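Long-range contact in Two-component system response regulator/GGDEF domain protein (Aeromonas salmonicida, PDB 3LUF), which probably makes cyclic di-GMP from two GTP through a diguanylate cyclase domain, this chain holding its two magnesium-binding receiver domains: residues B[26-31]-B[115-120]. Numbering follows the deposited sequence. Where two conformers were deposited one is given.
Sequences QQTGLE and LVHRLY
Thr-28, whose methyl CG2 packs on His-117, has its OG1 held by two backbone groups. OG1 accepts from the backbone N of Leu-30 at 3.1 Å in an ST turn, nearly straight at 165°, and is also hydrogen-bonded to the carbonyl O of Ile-24 in the preceding helical turn. In the first CheY-like receiver domain, with its parallel five-stranded sheet, this turn carries the chain from helix 14-27 into edge strand 31-35 and sets it against helix 106-122. A chi1 of 84° sets OG1 between the backbone N and the carbonyl carbon, in place for the turn; CG2, anti to the carbonyl carbon, lies 3.8 Å from His-117 CB.

Leu-30 fills the next position and buries the most surface of the segment 26-31. Its two methyls part: CD1 meets Val-116 CG2 at 3.7 Å and comes equally near the backbone O of Val-116, while CD2 lies against the start of the Tyr-120 side chain, 3.9 Å from Tyr-120 CB and equally far from Tyr-120 CD1. The Tyr-120 and Leu-30 side chains slide past each other in opposite directions. Val-116 and Leu-30 also reach the sheet, on Val-51 and Leu-53 of strand 49-55 and on Ile-7 of strand 6-10 respectively, joining turn, helix and sheet through apolar groups. Beside the turn, Gln-27 OE1 bonds to Gln-110 NE2, a polar tie between the two helices. Val-116 CG2 is touched by both Thr-28 and Leu-30, with Thr-28 CG2 at 4.2 Å, longer than its contact with Leu-30 CD1.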
ATOM      1  N   GLN B  26      -5.715 -24.318  -5.376  1.00 18.07           N
ATOM      2  CA  GLN B  26      -5.484 -24.402  -3.941  1.00 19.51           C
ATOM      3  C   GLN B  26      -5.731 -23.067  -3.260  1.00 19.08           C
ATOM      4  O   GLN B  26      -6.194 -23.028  -2.129  1.00 19.54           O
ATOM      5  CB  GLN B  26      -4.084 -24.939  -3.681  1.00 19.62           C
ATOM      6  CG  GLN B  26      -3.581 -24.876  -2.250  1.00 25.67           C
ATOM      7  CD  GLN B  26      -2.091 -25.136  -2.253  1.00 28.94           C
ATOM      8  OE1 GLN B  26      -1.659 -26.278  -2.357  1.00 37.09           O
ATOM      9  NE2 GLN B  26      -1.304 -24.080  -2.205  1.00 30.10           N
ATOM     10  N   GLN B  27      -5.471 -21.981  -3.967  1.00 17.97           N
ATOM     11  CA  GLN B  27      -5.464 -20.669  -3.369  1.00 18.44           C
ATOM     12  C   GLN B  27      -6.635 -19.781  -3.753  1.00 17.65           C
ATOM     13  O   GLN B  27      -6.809 -18.719  -3.172  1.00 19.22           O
ATOM     14  CB  GLN B  27      -4.129 -19.966  -3.687  1.00 18.79           C
ATOM     15  CG  GLN B  27      -2.931 -20.740  -3.178  1.00 21.49           C
ATOM     16  CD  GLN B  27      -1.618 -20.080  -3.553  1.00 23.91           C
ATOM     17  OE1 GLN B  27      -1.411 -18.886  -3.308  1.00 27.97           O
ATOM     18  NE2 GLN B  27      -0.724 -20.859  -4.142  1.00 27.45           N
ATOM     19  N   THR B  28      -7.438 -20.197  -4.734  1.00 16.97           N
ATOM     20  CA  THR B  28      -8.652 -19.459  -5.095  1.00 16.04           C
ATOM     21  C   THR B  28      -9.893 -20.353  -5.104  1.00 16.25           C
ATOM     22  O   THR B  28      -9.783 -21.589  -5.008  1.00 15.69           O
ATOM     23  CB  THR B  28      -8.553 -18.797  -6.485  1.00 17.33           C
ATOM     24  OG1 THR B  28      -8.889 -19.738  -7.512  1.00 15.98           O
ATOM     25  CG2 THR B  28      -7.140 -18.220  -6.719  1.00 16.27           C
ATOM     26  N   GLY B  29     -11.046 -19.704  -5.236  1.00 15.25           N
ATOM     27  CA  GLY B  29     -12.330 -20.396  -5.396  1.00 16.99           C
ATOM     28  C   GLY B  29     -12.790 -20.574  -6.831  1.00 17.70           C
ATOM     29  O   GLY B  29     -13.952 -20.908  -7.084  1.00 18.72           O
ATOM     30  N   LEU B  30     -11.885 -20.378  -7.787  1.00 16.88           N
ATOM     31  CA  LEU B  30     -12.236 -20.445  -9.211  1.00 17.11           C
ATOM     32  C   LEU B  30     -12.254 -21.864  -9.798  1.00 17.60           C
ATOM     33  O   LEU B  30     -11.358 -22.662  -9.519  1.00 17.17           O
ATOM     34  CB  LEU B  30     -11.251 -19.587 -10.019  1.00 16.35           C
ATOM     35  CG  LEU B  30     -11.298 -18.094  -9.691  1.00 16.71           C
ATOM     36  CD1 LEU B  30     -10.070 -17.404 -10.293  1.00 15.34           C
ATOM     37  CD2 LEU B  30     -12.555 -17.511 -10.211  1.00 17.65           C
ATOM     38  N   GLU B  31     -13.268 -22.167 -10.615  0.50 17.54           N
ATOM     39  CA  GLU B  31     -13.261 -23.379 -11.451  0.50 18.26           C
ATOM     40  C   GLU B  31     -12.344 -23.127 -12.638  0.50 17.55           C
ATOM     41  O   GLU B  31     -12.330 -22.025 -13.185  0.50 18.09           O
ATOM     42  CB  GLU B  31     -14.649 -23.709 -11.993  0.50 18.75           C
ATOM     43  CG  GLU B  31     -15.348 -24.902 -11.337  0.50 22.01           C
ATOM     44  CD  GLU B  31     -16.508 -24.463 -10.472  0.50 26.29           C
ATOM     45  OE1 GLU B  31     -16.395 -23.396  -9.830  0.50 29.14           O
ATOM     46  OE2 GLU B  31     -17.542 -25.165 -10.457  0.50 26.80           O
ATOM     47  N   LEU B 115      -3.669 -12.343  -8.794  1.00 11.88           N
ATOM     48  CA  LEU B 115      -4.392 -11.533  -9.769  1.00 11.81           C
ATOM     49  C   LEU B 115      -5.778 -12.103 -10.032  1.00 12.12           C
ATOM     50  O   LEU B 115      -6.766 -11.364  -9.982  1.00 11.80           O
ATOM     51  CB  LEU B 115      -3.639 -11.499 -11.084  1.00 11.29           C
ATOM     52  CG  LEU B 115      -4.290 -10.740 -12.239  1.00 13.30           C
ATOM     53  CD1 LEU B 115      -4.645  -9.317 -11.894  1.00 15.43           C
ATOM     54  CD2 LEU B 115      -3.361 -10.766 -13.460  1.00 15.53           C
ATOM     55  N   VAL B 116      -5.860 -13.395 -10.315  1.00 11.76           N
ATOM     56  CA  VAL B 116      -7.183 -13.946 -10.727  1.00 11.88           C
ATOM     57  C   VAL B 116      -8.165 -13.964  -9.558  1.00 12.47           C
ATOM     58  O   VAL B 116      -9.382 -13.818  -9.744  1.00 11.04           O
ATOM     59  CB  VAL B 116      -7.102 -15.340 -11.425  1.00 12.73           C
ATOM     60  CG1 VAL B 116      -6.267 -15.187 -12.737  1.00 12.50           C
ATOM     61  CG2 VAL B 116      -6.544 -16.428 -10.477  1.00 13.02           C
ATOM     62  N   HIS B 117      -7.626 -14.141  -8.359  1.00 11.58           N
ATOM     63  CA  HIS B 117      -8.434 -14.060  -7.144  1.00 12.82           C
ATOM     64  C   HIS B 117      -8.995 -12.635  -6.995  1.00 12.66           C
ATOM     65  O   HIS B 117     -10.184 -12.436  -6.747  1.00 12.13           O
ATOM     66  CB  HIS B 117      -7.578 -14.518  -5.960  1.00 13.13           C
ATOM     67  CG  HIS B 117      -8.240 -14.401  -4.620  1.00 16.13           C
ATOM     68  ND1 HIS B 117      -9.242 -15.253  -4.195  1.00 22.28           N
ATOM     69  CD2 HIS B 117      -7.975 -13.584  -3.578  1.00 19.76           C
ATOM     70  CE1 HIS B 117      -9.578 -14.947  -2.955  1.00 22.37           C
ATOM     71  NE2 HIS B 117      -8.826 -13.936  -2.559  1.00 22.03           N
ATOM     72  N   ARG B 118      -8.146 -11.638  -7.181  1.00 11.21           N
ATOM     73  CA  ARG B 118      -8.579 -10.279  -7.150  1.00 11.81           C
ATOM     74  C   ARG B 118      -9.576  -9.975  -8.266  1.00 11.70           C
ATOM     75  O   ARG B 118     -10.595  -9.296  -8.038  1.00 10.40           O
ATOM     76  CB  ARG B 118      -7.308  -9.406  -7.309  1.00 13.57           C
ATOM     77  CG  ARG B 118      -7.426  -7.987  -6.985  1.00 17.06           C
ATOM     78  CD  ARG B 118      -7.654  -7.737  -5.486  1.00 14.94           C
ATOM     79  NE  ARG B 118      -9.073  -7.514  -5.243  1.00 14.48           N
ATOM     80  CZ  ARG B 118      -9.674  -7.748  -4.076  1.00 12.51           C
ATOM     81  NH1 ARG B 118     -10.962  -7.464  -3.944  1.00 13.05           N
ATOM     82  NH2 ARG B 118      -8.985  -8.241  -3.031  1.00 10.52           N
ATOM     83  N   LEU B 119      -9.298 -10.427  -9.492  1.00  9.82           N
ATOM     84  CA  LEU B 119     -10.234 -10.132 -10.592  1.00 10.64           C
ATOM     85  C   LEU B 119     -11.603 -10.721 -10.330  1.00 10.15           C
ATOM     86  O   LEU B 119     -12.604 -10.072 -10.595  1.00 11.15           O
ATOM     87  CB  LEU B 119      -9.711 -10.699 -11.940  1.00  9.94           C
ATOM     88  CG  LEU B 119      -8.462  -9.971 -12.459  1.00 10.04           C
ATOM     89  CD1 LEU B 119      -7.891 -10.766 -13.678  1.00 13.18           C
ATOM     90  CD2 LEU B 119      -8.692  -8.526 -12.857  1.00 13.68           C
ATOM     91  N   TYR B 120     -11.649 -11.910  -9.748  1.00 10.26           N
ATOM     92  CA  TYR B 120     -12.939 -12.499  -9.373  1.00 11.03           C
ATOM     93  C   TYR B 120     -13.680 -11.612  -8.357  1.00 11.23           C
ATOM     94  O   TYR B 120     -14.870 -11.276  -8.539  1.00 11.40           O
ATOM     95  CB  TYR B 120     -12.791 -13.926  -8.811  1.00 10.44           C
ATOM     96  CG  TYR B 120     -14.093 -14.350  -8.207  1.00 11.35           C
ATOM     97  CD1 TYR B 120     -15.107 -14.843  -9.021  1.00 13.84           C
ATOM     98  CD2 TYR B 120     -14.384 -14.099  -6.833  1.00 13.80           C
ATOM     99  CE1 TYR B 120     -16.357 -15.168  -8.489  1.00 16.30           C
ATOM    100  CE2 TYR B 120     -15.640 -14.401  -6.321  1.00 15.05           C
ATOM    101  CZ  TYR B 120     -16.595 -14.946  -7.144  1.00 18.06           C
ATOM    102  OH  TYR B 120     -17.824 -15.235  -6.650  1.00 18.12           O
TER